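PDB 2B7K: protein SCO1, mitochondrial, which is required for accumulation of cytochrome c oxidase subunits 1 and 2 and is thought to act in mitochondrial copper transport or copper insertion into the oxidase. Local coordinates for residues D152-F157 with K179-A184; L40-I45 with T78-F83; G21-L26 with C121-V126. One frame throughout, in Å; residues are numbered along the deposited sequence.

Contact 1: residues D152-F157 with K179-A184; sequences DPEGQF and KSYVPA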
ATOM      1  N   ASP A 152      -2.748  -5.956   9.193  1.00 19.64           N
ATOM      2  CA  ASP A 152      -3.291  -5.555  10.488  1.00 20.40           C
ATOM      3  C   ASP A 152      -2.256  -4.940  11.434  1.00 21.22           C
ATOM      4  O   ASP A 152      -1.061  -4.906  11.131  1.00 19.88           O
ATOM      5  CB  ASP A 152      -4.016  -6.736  11.165  1.00 25.48           C
ATOM      6  CG  ASP A 152      -3.078  -7.844  11.617  1.00 27.75           C
ATOM      7  OD1 ASP A 152      -1.874  -7.591  11.828  1.00 27.87           O
ATOM      8  OD2 ASP A 152      -3.566  -8.983  11.786  1.00 29.78           O
ATOM      9  N   PRO A 153      -2.709  -4.428  12.594  1.00 19.49           N
ATOM     10  CA  PRO A 153      -1.821  -3.805  13.585  1.00 20.87           C
ATOM     11  C   PRO A 153      -0.664  -4.666  14.083  1.00 22.28           C
ATOM     12  O   PRO A 153       0.245  -4.163  14.738  1.00 22.60           O
ATOM     13  CB  PRO A 153      -2.780  -3.413  14.705  1.00 19.29           C
ATOM     14  CG  PRO A 153      -4.019  -3.059  13.945  1.00 18.78           C
ATOM     15  CD  PRO A 153      -4.118  -4.206  12.958  1.00 18.04           C
ATOM     16  N   GLU A 154      -0.701  -5.960  13.784  1.00 25.23           N
ATOM     17  CA  GLU A 154       0.381  -6.849  14.194  1.00 27.86           C
ATOM     18  C   GLU A 154       1.291  -7.124  13.001  1.00 27.57           C
ATOM     19  O   GLU A 154       2.184  -7.966  13.066  1.00 27.38           O
ATOM     20  CB  GLU A 154      -0.183  -8.160  14.757  1.00 38.52           C
ATOM     21  CG  GLU A 154      -0.966  -7.965  16.049  1.00 43.65           C
ATOM     22  CD  GLU A 154      -1.582  -9.246  16.578  1.00 46.99           C
ATOM     23  OE1 GLU A 154      -2.261  -9.187  17.624  1.00 49.91           O
ATOM     24  OE2 GLU A 154      -1.391 -10.311  15.953  1.00 48.77           O
ATOM     25  N   GLY A 155       1.053  -6.397  11.913  1.00 25.29           N
ATOM     26  CA  GLY A 155       1.857  -6.551  10.714  1.00 25.30           C
ATOM     27  C   GLY A 155       1.559  -7.796   9.904  1.00 25.07           C
ATOM     28  O   GLY A 155       2.356  -8.192   9.051  1.00 25.48           O
ATOM     29  N   GLN A 156       0.407  -8.408  10.156  1.00 23.51           N
ATOM     30  CA  GLN A 156       0.018  -9.622   9.450  1.00 23.31           C
ATOM     31  C   GLN A 156      -0.910  -9.348   8.275  1.00 21.68           C
ATOM     32  O   GLN A 156      -1.762  -8.466   8.338  1.00 21.06           O
ATOM     33  CB  GLN A 156      -0.669 -10.589  10.416  1.00 30.97           C
ATOM     34  CG  GLN A 156       0.183 -10.948  11.619  1.00 34.73           C
ATOM     35  CD  GLN A 156       1.541 -11.483  11.217  1.00 36.16           C
ATOM     36  OE1 GLN A 156       1.641 -12.517  10.554  1.00 38.32           O
ATOM     37  NE2 GLN A 156       2.598 -10.777  11.612  1.00 38.39           N
ATOM     38  N   PHE A 157      -0.732 -10.119   7.209  1.00 21.70           N
ATOM     39  CA  PHE A 157      -1.561  -9.997   6.019  1.00 20.96           C
ATOM     40  C   PHE A 157      -2.945 -10.531   6.350  1.00 21.87           C
ATOM     41  O   PHE A 157      -3.085 -11.652   6.846  1.00 21.37           O
ATOM     42  CB  PHE A 157      -0.964 -10.819   4.879  1.00 23.05           C
ATOM     43  CG  PHE A 157      -1.842 -10.904   3.665  1.00 23.36           C
ATOM     44  CD1 PHE A 157      -2.031  -9.790   2.844  1.00 22.46           C
ATOM     45  CD2 PHE A 157      -2.471 -12.101   3.329  1.00 22.74           C
ATOM     46  CE1 PHE A 157      -2.831  -9.870   1.705  1.00 21.47           C
ATOM     47  CE2 PHE A 157      -3.275 -12.191   2.192  1.00 25.22           C
ATOM     48  CZ  PHE A 157      -3.453 -11.072   1.378  1.00 23.19           C
ATOM     49  N   LYS A 179     -13.187  -3.152  12.070  1.00 26.13           N
ATOM     50  CA  LYS A 179     -14.123  -3.215  13.187  1.00 29.68           C
ATOM     51  C   LYS A 179     -14.166  -4.550  13.919  1.00 30.50           C
ATOM     52  O   LYS A 179     -14.542  -4.597  15.091  1.00 30.75           O
ATOM     53  CB  LYS A 179     -15.533  -2.838  12.722  1.00 40.20           C
ATOM     54  CG  LYS A 179     -15.646  -1.414  12.199  1.00 43.35           C
ATOM     55  CD  LYS A 179     -17.036  -0.813  12.418  1.00 45.38           C
ATOM     56  CE  LYS A 179     -18.140  -1.594  11.716  1.00 47.13           C
ATOM     57  NZ  LYS A 179     -18.397  -2.929  12.330  1.00 50.14           N
ATOM     58  N   SER A 180     -13.781  -5.630  13.251  1.00 31.49           N
ATOM     59  CA  SER A 180     -13.806  -6.938  13.898  1.00 33.05           C
ATOM     60  C   SER A 180     -12.443  -7.321  14.469  1.00 33.06           C
ATOM     61  O   SER A 180     -12.303  -8.356  15.122  1.00 32.13           O
ATOM     62  CB  SER A 180     -14.267  -8.013  12.911  1.00 37.05           C
ATOM     63  OG  SER A 180     -13.293  -8.247  11.912  1.00 38.78           O
ATOM     64  N   TYR A 181     -11.439  -6.483  14.234  1.00 28.79           N
ATOM     65  CA  TYR A 181     -10.093  -6.765  14.724  1.00 28.26           C
ATOM     66  C   TYR A 181      -9.988  -6.835  16.244  1.00 28.52           C
ATOM     67  O   TYR A 181     -10.589  -6.035  16.960  1.00 27.81           O
ATOM     68  CB  TYR A 181      -9.106  -5.710  14.219  1.00 28.37           C
ATOM     69  CG  TYR A 181      -7.725  -5.842  14.827  1.00 27.42           C
ATOM     70  CD1 TYR A 181      -6.850  -6.845  14.411  1.00 27.87           C
ATOM     71  CD2 TYR A 181      -7.308  -4.986  15.847  1.00 27.57           C
ATOM     72  CE1 TYR A 181      -5.595  -6.991  14.995  1.00 27.18           C
ATOM     73  CE2 TYR A 181      -6.057  -5.127  16.440  1.00 27.92           C
ATOM     74  CZ  TYR A 181      -5.208  -6.129  16.009  1.00 27.60           C
ATOM     75  OH  TYR A 181      -3.971  -6.271  16.598  1.00 28.58           O
ATOM     76  N   VAL A 182      -9.206  -7.800  16.715  1.00 32.91           N
ATOM     77  CA  VAL A 182      -8.947  -8.003  18.136  1.00 33.94           C
ATOM     78  C   VAL A 182      -7.486  -8.442  18.249  1.00 34.35           C
ATOM     79  O   VAL A 182      -7.044  -9.344  17.540  1.00 34.35           O
ATOM     80  CB  VAL A 182      -9.847  -9.106  18.741  1.00 40.80           C
ATOM     81  CG1 VAL A 182      -9.518  -9.290  20.213  1.00 41.68           C
ATOM     82  CG2 VAL A 182     -11.311  -8.739  18.575  1.00 40.83           C
ATOM     83  N   PRO A 183      -6.713  -7.800  19.134  1.00 32.84           N
ATOM     84  CA  PRO A 183      -5.301  -8.157  19.304  1.00 34.32           C
ATOM     85  C   PRO A 183      -5.081  -9.587  19.808  1.00 35.70           C
ATOM     86  O   PRO A 183      -6.003 -10.228  20.310  1.00 35.32           O
ATOM     87  CB  PRO A 183      -4.800  -7.104  20.288  1.00 40.97           C
ATOM     88  CG  PRO A 183      -6.019  -6.809  21.111  1.00 41.15           C
ATOM     89  CD  PRO A 183      -7.102  -6.725  20.063  1.00 40.13           C
ATOM     90  N   ALA A 184      -3.852 -10.074  19.662  1.00 49.99           N
ATOM     91  CA  ALA A 184      -3.483 -11.421  20.091  1.00 50.67           C
ATOM     92  C   ALA A 184      -4.041 -11.751  21.473  1.00 51.22           C
ATOM     93  O   ALA A 184      -4.792 -12.744  21.576  1.00 50.56           O
ATOM     94  CB  ALA A 184      -1.967 -11.565  20.095  1.00 53.10           C
TER

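Contact 2: residues L40-I45 with T78-F83; sequences LGKFSI and TLQPLF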
ATOM      1  N   LEU A  40       3.438  -1.895  12.514  1.00 18.63           N
ATOM      2  CA  LEU A  40       2.872  -2.194  13.827  1.00 20.13           C
ATOM      3  C   LEU A  40       2.008  -1.079  14.410  1.00 19.94           C
ATOM      4  O   LEU A  40       2.313   0.103  14.261  1.00 22.11           O
ATOM      5  CB  LEU A  40       4.000  -2.537  14.805  1.00 25.09           C
ATOM      6  CG  LEU A  40       4.856  -3.738  14.388  1.00 25.52           C
ATOM      7  CD1 LEU A  40       6.005  -3.924  15.376  1.00 28.16           C
ATOM      8  CD2 LEU A  40       3.983  -4.986  14.328  1.00 27.12           C
ATOM      9  N   GLY A  41       0.919  -1.473  15.064  1.00 22.89           N
ATOM     10  CA  GLY A  41       0.034  -0.506  15.692  1.00 23.04           C
ATOM     11  C   GLY A  41      -1.017   0.150  14.819  1.00 22.60           C
ATOM     12  O   GLY A  41      -1.696   1.071  15.261  1.00 22.01           O
ATOM     13  N   LYS A  42      -1.163  -0.302  13.580  1.00 21.79           N
ATOM     14  CA  LYS A  42      -2.165   0.296  12.709  1.00 21.57           C
ATOM     15  C   LYS A  42      -2.508  -0.573  11.517  1.00 18.58           C
ATOM     16  O   LYS A  42      -1.815  -1.535  11.227  1.00 18.46           O
ATOM     17  CB  LYS A  42      -1.691   1.672  12.239  1.00 46.91           C
ATOM     18  CG  LYS A  42      -0.207   1.744  11.938  1.00 50.64           C
ATOM     19  CD  LYS A  42       0.270   3.185  11.923  1.00 52.62           C
ATOM     20  CE  LYS A  42       1.786   3.265  11.888  1.00 54.72           C
ATOM     21  NZ  LYS A  42       2.264   4.670  11.996  1.00 56.84           N
ATOM     22  N   PHE A  43      -3.612  -0.249  10.853  1.00 15.80           N
ATOM     23  CA  PHE A  43      -4.020  -0.992   9.672  1.00 14.93           C
ATOM     24  C   PHE A  43      -3.369  -0.280   8.503  1.00 15.02           C
ATOM     25  O   PHE A  43      -3.547   0.921   8.326  1.00 16.83           O
ATOM     26  CB  PHE A  43      -5.542  -0.980   9.531  1.00 20.32           C
ATOM     27  CG  PHE A  43      -6.207  -2.180  10.138  1.00 21.83           C
ATOM     28  CD1 PHE A  43      -6.169  -3.409   9.487  1.00 23.24           C
ATOM     29  CD2 PHE A  43      -6.835  -2.093  11.373  1.00 24.63           C
ATOM     30  CE1 PHE A  43      -6.747  -4.540  10.061  1.00 24.27           C
ATOM     31  CE2 PHE A  43      -7.418  -3.219  11.957  1.00 22.41           C
ATOM     32  CZ  PHE A  43      -7.374  -4.440  11.301  1.00 24.55           C
ATOM     33  N   SER A  44      -2.598  -1.023   7.722  1.00 15.40           N
ATOM     34  CA  SER A  44      -1.909  -0.446   6.586  1.00 14.66           C
ATOM     35  C   SER A  44      -2.440  -1.062   5.308  1.00 13.30           C
ATOM     36  O   SER A  44      -2.884  -2.203   5.300  1.00 13.42           O
ATOM     37  CB  SER A  44      -0.404  -0.716   6.698  1.00 15.96           C
ATOM     38  OG  SER A  44       0.121  -0.210   7.919  1.00 16.57           O
ATOM     39  N   ILE A  45      -2.410  -0.292   4.229  1.00 12.95           N
ATOM     40  CA  ILE A  45      -2.847  -0.804   2.945  1.00 13.65           C
ATOM     41  C   ILE A  45      -1.702  -0.492   1.983  1.00 13.22           C
ATOM     42  O   ILE A  45      -1.308   0.660   1.803  1.00 13.13           O
ATOM     43  CB  ILE A  45      -4.195  -0.173   2.508  1.00 15.43           C
ATOM     44  CG1 ILE A  45      -4.663  -0.845   1.216  1.00 15.45           C
ATOM     45  CG2 ILE A  45      -4.064   1.347   2.369  1.00 15.35           C
ATOM     46  CD1 ILE A  45      -6.155  -0.675   0.927  1.00 15.87           C
ATOM     47  N   THR A  78      -8.899   5.433   9.883  1.00 21.39           N
ATOM     48  CA  THR A  78      -7.704   6.006   9.272  1.00 24.01           C
ATOM     49  C   THR A  78      -6.679   4.900   9.010  1.00 23.92           C
ATOM     50  O   THR A  78      -6.220   4.237   9.938  1.00 25.55           O
ATOM     51  CB  THR A  78      -7.048   7.059  10.193  1.00 39.07           C
ATOM     52  OG1 THR A  78      -7.989   8.097  10.485  1.00 40.75           O
ATOM     53  CG2 THR A  78      -5.824   7.666   9.518  1.00 41.17           C
ATOM     54  N   LEU A  79      -6.331   4.698   7.745  1.00 22.14           N
ATOM     55  CA  LEU A  79      -5.353   3.677   7.392  1.00 21.08           C
ATOM     56  C   LEU A  79      -3.995   4.314   7.119  1.00 20.44           C
ATOM     57  O   LEU A  79      -3.877   5.538   7.016  1.00 22.24           O
ATOM     58  CB  LEU A  79      -5.785   2.922   6.131  1.00 19.45           C
ATOM     59  CG  LEU A  79      -7.156   2.251   6.063  1.00 21.25           C
ATOM     60  CD1 LEU A  79      -7.340   1.663   4.668  1.00 20.24           C
ATOM     61  CD2 LEU A  79      -7.277   1.159   7.121  1.00 21.51           C
ATOM     62  N   GLN A  80      -2.973   3.468   7.018  1.00 14.15           N
ATOM     63  CA  GLN A  80      -1.618   3.903   6.688  1.00 13.36           C
ATOM     64  C   GLN A  80      -1.418   3.422   5.253  1.00 11.68           C
ATOM     65  O   GLN A  80      -1.030   2.276   5.027  1.00 12.54           O
ATOM     66  CB  GLN A  80      -0.569   3.234   7.592  1.00 14.12           C
ATOM     67  CG  GLN A  80       0.866   3.501   7.110  1.00 15.71           C
ATOM     68  CD  GLN A  80       1.934   3.068   8.097  1.00 17.74           C
ATOM     69  OE1 GLN A  80       2.761   3.879   8.519  1.00 20.24           O
ATOM     70  NE2 GLN A  80       1.931   1.789   8.462  1.00 16.54           N
ATOM     71  N   PRO A  81      -1.703   4.283   4.266  1.00 13.06           N
ATOM     72  CA  PRO A  81      -1.547   3.908   2.857  1.00 14.68           C
ATOM     73  C   PRO A  81      -0.107   4.036   2.398  1.00 14.23           C
ATOM     74  O   PRO A  81       0.536   5.069   2.605  1.00 13.73           O
ATOM     75  CB  PRO A  81      -2.488   4.869   2.138  1.00 14.17           C
ATOM     76  CG  PRO A  81      -2.391   6.100   2.968  1.00 14.89           C
ATOM     77  CD  PRO A  81      -2.332   5.610   4.397  1.00 15.56           C
ATOM     78  N   LEU A  82       0.392   2.977   1.766  1.00 12.26           N
ATOM     79  CA  LEU A  82       1.773   2.946   1.303  1.00 11.35           C
ATOM     80  C   LEU A  82       1.865   2.566  -0.164  1.00 11.29           C
ATOM     81  O   LEU A  82       1.238   1.600  -0.598  1.00 13.45           O
ATOM     82  CB  LEU A  82       2.572   1.928   2.129  1.00 11.02           C
ATOM     83  CG  LEU A  82       2.542   2.143   3.645  1.00 13.54           C
ATOM     84  CD1 LEU A  82       3.133   0.930   4.360  1.00 13.39           C
ATOM     85  CD2 LEU A  82       3.321   3.407   3.981  1.00 13.37           C
ATOM     86  N   PHE A  83       2.633   3.345  -0.922  1.00 10.90           N
ATOM     87  CA  PHE A  83       2.862   3.073  -2.336  1.00 12.18           C
ATOM     88  C   PHE A  83       4.315   2.631  -2.453  1.00 11.94           C
ATOM     89  O   PHE A  83       5.227   3.424  -2.238  1.00 12.66           O
ATOM     90  CB  PHE A  83       2.648   4.327  -3.182  1.00 13.46           C
ATOM     91  CG  PHE A  83       2.937   4.125  -4.652  1.00 15.57           C
ATOM     92  CD1 PHE A  83       3.928   4.866  -5.287  1.00 17.13           C
ATOM     93  CD2 PHE A  83       2.213   3.199  -5.397  1.00 16.11           C
ATOM     94  CE1 PHE A  83       4.195   4.686  -6.656  1.00 19.70           C
ATOM     95  CE2 PHE A  83       2.468   3.011  -6.761  1.00 18.15           C
ATOM     96  CZ  PHE A  83       3.458   3.754  -7.392  1.00 17.32           C
TER
HETATM   97  O   HOH W   1       4.845   4.626  10.142  1.00 37.07           O
HETATM   98  O   HOH W   2      -4.804   2.473  11.270  1.00 33.42           O

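Contact 3: residues G21-L26 with C121-V126; sequences GGPFHL and CKKYRV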
ATOM      1  N   GLY A  21       4.099 -10.913   3.140  1.00 27.73           N
ATOM      2  CA  GLY A  21       4.690 -10.000   4.093  1.00 27.68           C
ATOM      3  C   GLY A  21       5.936 -10.579   4.732  1.00 27.41           C
ATOM      4  O   GLY A  21       6.287 -11.741   4.516  1.00 28.41           O
ATOM      5  N   GLY A  22       6.598  -9.764   5.539  1.00 27.13           N
ATOM      6  CA  GLY A  22       7.810 -10.202   6.198  1.00 25.96           C
ATOM      7  C   GLY A  22       8.743  -9.022   6.331  1.00 24.84           C
ATOM      8  O   GLY A  22       8.405  -7.918   5.902  1.00 24.79           O
ATOM      9  N   PRO A  23       9.932  -9.217   6.911  1.00 27.50           N
ATOM     10  CA  PRO A  23      10.873  -8.109   7.068  1.00 27.25           C
ATOM     11  C   PRO A  23      11.324  -7.453   5.769  1.00 25.60           C
ATOM     12  O   PRO A  23      11.590  -8.127   4.775  1.00 26.25           O
ATOM     13  CB  PRO A  23      12.035  -8.748   7.828  1.00 36.95           C
ATOM     14  CG  PRO A  23      11.979 -10.183   7.391  1.00 37.30           C
ATOM     15  CD  PRO A  23      10.502 -10.470   7.435  1.00 37.02           C
ATOM     16  N   PHE A  24      11.375  -6.127   5.788  1.00 19.50           N
ATOM     17  CA  PHE A  24      11.836  -5.351   4.645  1.00 16.84           C
ATOM     18  C   PHE A  24      12.406  -4.056   5.193  1.00 16.35           C
ATOM     19  O   PHE A  24      12.077  -3.651   6.310  1.00 16.54           O
ATOM     20  CB  PHE A  24      10.708  -5.099   3.624  1.00 18.31           C
ATOM     21  CG  PHE A  24       9.582  -4.237   4.126  1.00 18.88           C
ATOM     22  CD1 PHE A  24       9.704  -2.850   4.158  1.00 18.29           C
ATOM     23  CD2 PHE A  24       8.376  -4.813   4.516  1.00 18.21           C
ATOM     24  CE1 PHE A  24       8.638  -2.049   4.565  1.00 19.10           C
ATOM     25  CE2 PHE A  24       7.303  -4.019   4.926  1.00 20.34           C
ATOM     26  CZ  PHE A  24       7.433  -2.635   4.950  1.00 19.79           C
ATOM     27  N   HIS A  25      13.264  -3.417   4.408  1.00 14.02           N
ATOM     28  CA  HIS A  25      13.934  -2.187   4.826  1.00 15.52           C
ATOM     29  C   HIS A  25      13.953  -1.225   3.645  1.00 14.66           C
ATOM     30  O   HIS A  25      14.647  -1.465   2.662  1.00 14.17           O
ATOM     31  CB  HIS A  25      15.371  -2.525   5.238  1.00 33.23           C
ATOM     32  CG  HIS A  25      16.076  -1.422   5.962  1.00 37.12           C
ATOM     33  ND1 HIS A  25      16.024  -1.280   7.331  1.00 39.52           N
ATOM     34  CD2 HIS A  25      16.850  -0.408   5.507  1.00 39.79           C
ATOM     35  CE1 HIS A  25      16.737  -0.226   7.689  1.00 40.65           C
ATOM     36  NE2 HIS A  25      17.248   0.320   6.601  1.00 39.47           N
ATOM     37  N   LEU A  26      13.188  -0.139   3.738  1.00 16.14           N
ATOM     38  CA  LEU A  26      13.122   0.842   2.654  1.00 15.91           C
ATOM     39  C   LEU A  26      13.262   2.243   3.229  1.00 16.69           C
ATOM     40  O   LEU A  26      13.659   2.410   4.378  1.00 17.44           O
ATOM     41  CB  LEU A  26      11.770   0.726   1.927  1.00 16.14           C
ATOM     42  CG  LEU A  26      11.443  -0.646   1.317  1.00 15.97           C
ATOM     43  CD1 LEU A  26       9.955  -0.747   1.008  1.00 16.94           C
ATOM     44  CD2 LEU A  26      12.277  -0.855   0.054  1.00 15.94           C
ATOM     45  N   CYS A 121       9.430  -6.804  -2.742  1.00 19.36           N
ATOM     46  CA  CYS A 121       8.570  -7.403  -3.748  1.00 20.91           C
ATOM     47  C   CYS A 121       8.487  -8.916  -3.557  1.00 22.06           C
ATOM     48  O   CYS A 121       7.426  -9.515  -3.736  1.00 22.03           O
ATOM     49  CB  CYS A 121       9.083  -7.062  -5.151  1.00 23.03           C
ATOM     50  SG  CYS A 121       8.903  -5.311  -5.589  1.00 24.54           S
ATOM     51  N   LYS A 122       9.604  -9.532  -3.185  1.00 26.00           N
ATOM     52  CA  LYS A 122       9.637 -10.976  -2.966  1.00 27.39           C
ATOM     53  C   LYS A 122       8.767 -11.381  -1.783  1.00 25.96           C
ATOM     54  O   LYS A 122       8.040 -12.375  -1.848  1.00 25.20           O
ATOM     55  CB  LYS A 122      11.074 -11.444  -2.724  1.00 50.74           C
ATOM     56  CG  LYS A 122      11.187 -12.914  -2.346  1.00 55.79           C
ATOM     57  CD  LYS A 122      12.634 -13.321  -2.111  1.00 59.40           C
ATOM     58  CE  LYS A 122      13.453 -13.223  -3.390  1.00 61.44           C
ATOM     59  NZ  LYS A 122      12.942 -14.144  -4.444  1.00 64.36           N
ATOM     60  N   LYS A 123       8.844 -10.610  -0.701  1.00 20.07           N
ATOM     61  CA  LYS A 123       8.063 -10.888   0.495  1.00 21.00           C
ATOM     62  C   LYS A 123       6.558 -10.844   0.251  1.00 18.87           C
ATOM     63  O   LYS A 123       5.804 -11.555   0.907  1.00 18.79           O
ATOM     64  CB  LYS A 123       8.432  -9.904   1.608  1.00 32.33           C
ATOM     65  CG  LYS A 123       9.416 -10.460   2.632  1.00 37.65           C
ATOM     66  CD  LYS A 123      10.650 -11.044   1.971  1.00 39.93           C
ATOM     67  CE  LYS A 123      11.547 -11.729   2.992  1.00 40.82           C
ATOM     68  NZ  LYS A 123      11.998 -10.785   4.048  1.00 44.58           N
ATOM     69  N   TYR A 124       6.126 -10.014  -0.692  1.00 18.29           N
ATOM     70  CA  TYR A 124       4.704  -9.901  -0.999  1.00 17.94           C
ATOM     71  C   TYR A 124       4.350 -10.674  -2.264  1.00 20.43           C
ATOM     72  O   TYR A 124       3.225 -10.589  -2.774  1.00 18.48           O
ATOM     73  CB  TYR A 124       4.304  -8.427  -1.130  1.00 17.74           C
ATOM     74  CG  TYR A 124       4.223  -7.728   0.214  1.00 16.71           C
ATOM     75  CD1 TYR A 124       5.378  -7.333   0.895  1.00 18.23           C
ATOM     76  CD2 TYR A 124       2.992  -7.531   0.841  1.00 19.38           C
ATOM     77  CE1 TYR A 124       5.303  -6.759   2.177  1.00 17.72           C
ATOM     78  CE2 TYR A 124       2.909  -6.968   2.116  1.00 19.66           C
ATOM     79  CZ  TYR A 124       4.062  -6.587   2.776  1.00 19.42           C
ATOM     80  OH  TYR A 124       3.966  -6.063   4.043  1.00 19.45           O
ATOM     81  N   ARG A 125       5.324 -11.434  -2.754  1.00 20.81           N
ATOM     82  CA  ARG A 125       5.160 -12.260  -3.946  1.00 23.91           C
ATOM     83  C   ARG A 125       4.664 -11.480  -5.156  1.00 24.52           C
ATOM     84  O   ARG A 125       3.775 -11.934  -5.880  1.00 24.84           O
ATOM     85  CB  ARG A 125       4.207 -13.423  -3.650  1.00 33.85           C
ATOM     86  CG  ARG A 125       4.627 -14.283  -2.461  1.00 37.53           C
ATOM     87  CD  ARG A 125       3.740 -15.513  -2.321  1.00 39.89           C
ATOM     88  NE  ARG A 125       3.911 -16.195  -1.038  1.00 43.72           N
ATOM     89  CZ  ARG A 125       5.057 -16.700  -0.597  1.00 44.83           C
ATOM     90  NH1 ARG A 125       5.105 -17.301   0.584  1.00 44.59           N
ATOM     91  NH2 ARG A 125       6.157 -16.604  -1.331  1.00 46.32           N
ATOM     92  N   VAL A 126       5.246 -10.308  -5.377  1.00 25.23           N
ATOM     93  CA  VAL A 126       4.865  -9.476  -6.510  1.00 28.67           C
ATOM     94  C   VAL A 126       5.851  -9.683  -7.654  1.00 28.78           C
ATOM     95  O   VAL A 126       5.492 -10.204  -8.710  1.00 31.47           O
ATOM     96  CB  VAL A 126       4.850  -7.978  -6.132  1.00 47.51           C
ATOM     97  CG1 VAL A 126       4.428  -7.136  -7.336  1.00 49.88           C
ATOM     98  CG2 VAL A 126       3.906  -7.747  -4.970  1.00 47.80           C
TER
HETATM   99  O   HOH W   3       5.794  -6.831   5.798  1.00 23.05           O

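Contact 1: residues D152-F157 with K179-A184
Y181 and P153 meet tip to tip, with P153 CD set over one face of the Y181 ring in a CH-pi contact, 3.8 Å from the centroid. Y181 CB packs against F43, and chi1 of 173° sets CG anti to the backbone N, beside the carbonyl carbon. Farther out, Y181 CD1 lies 4.1 Å from P153 CD, and Y181 CE1 comes to 4.2 Å from D152 CB. Across the ring, Y181 CE2 meets P153 CG, CZ meets P153 CD and CB, and Y181 OH packs 3.5 Å from E154 CG. P183 N lies over the opposite face, toward the rim. E154, extended beyond CG, carries OE1 on to A184 N in a hydrogen bond of 2.7 Å. The proline is presented by a type I turn from D152 to G155, in which D152 OD1 accepts from E154 N (an Asx turn) and from Q156 N, one on each face of the carboxylate. An alanine in place of Y181 would probably leave P153 without its aromatic partner and open a gap beside E154 CG. The contact thus ties the chain after helix 169-180 to the turn between strands 148-151 and 157-161, with F43 meeting the Y181 ring edge-to-face.

Contact 2: residues L40-I45 with T78-F83
S44 and Q80 face each other as neighbours on adjacent parallel strands, and the side-chain amide of Q80 reaches over to bind the serine. Its chain runs extended, with CG anti to the backbone N (chi1 171°), and NE2 donates to S44 OG at 2.8 Å, the hydroxyl oxygen lying close to the amide plane. The same NE2 also bonds N38 O, which would help fix the rotation of the amide. Beneath this pair the backbones are joined by hydrogen bonds from Q80 N to F43 O, I45 N to Q80 O and L82 N to I45 O. The tight part lies on the I45 and P81 side. There I45 CG2 packs 3.9 Å from P81 CB, the two side chains crossing at about a right angle, and 4.0 Å from L79 CD1, while L79 CD2 touches F43 CB at 3.7 Å. Helices 56-75 and 169-180 cover this apolar layer through L64, L68, L71 and I174. The other side is looser and wetter: K42 crosses the end of Q80 with CE 3.6 Å from OE1, and one water links K42 NZ to that oxygen. Separately, at the start of the pairing, a second water accepts from F43 N and donates to T78 O. Strand 44-49, helix 56-75 and strand 80-85 form a beta-alpha-beta unit, and these parallel neighbours lie at the heart of the thioredoxin-like fold of the SCO family.

Contact 3: residues G21-L26 with C121-V126
Two successive glycines, G21 and G22, pass across the end of helix 114-123, and a backbone carbon takes the place of a side chain in the packing: G21 CA lies over the face of the Y124 ring, 3.9 Å from its centroid and 18° off the normal, as a CH-pi contact. The helix finishes in a Schellman motif, with R125 at positive phi, V126 N bonded to C121 O and R125 N to K122 O. Y124, the first residue to leave helical angles, has its CG beside the backbone N (chi1 -75°), and its ring lies under G21. Both glycines have backbone angles at which a side chain would be jammed against the preceding carbonyl; at G22 a CB would also crowd K123 CG and P23 CD. K123 supplies two polar links. Its carbonyl O accepts from G21 N at 2.9 Å, the donor standing above the carbonyl plane. Its side chain, bent at chi2 and chi4, touches G22 CA through CG and runs on to cross P23 at about a right angle, bringing NZ to 3.4 Å from P23 CG. P23 O has a second donor in N119 ND2, so the helix holds this carbonyl through two side chains. Deeper in, F24 CD2 lies at the edge of the Y124 ring, 4.3 Å from CE1, and F24 N is bonded to E36. This packing joins the segment leading into strand 25-28 to the helix end of the thioredoxin-like domain; the Y124 side chain is about 11 Å from that of H144, a copper ligand by similarity. One water accepts from G22 N at 3.1 Å and is hydrogen-bonded to Y124 OH at 2.6 Å. The K123 ammonium ends on P23 O, NZ lying 2.8 Å away in the carbonyl plane and on a lone pair.

How the contacts relate
One domain shows here how a central sheet and its surroundings are joined at several depths. Contact 2 lies inside the sheet, between strands 44-49 and 80-85; contact 1 joins the chain after helix 169-180 to the turn between strands 148-151 and 157-161; contact 3 joins the lead into strand 25-28 to the end of helix 114-123. Along the sequence contact 2 is nested within the loop closed by contact 3, and contact 1 follows both. Contacts 1 and 2, centres about 11 Å apart, share F43. Contact 3 touches neither, its centre about 15 Å from that of contact 2 and 19 Å from that of contact 1. All three belong to one thioredoxin-like domain, contact 3 lying nearest the probable copper ligand H144.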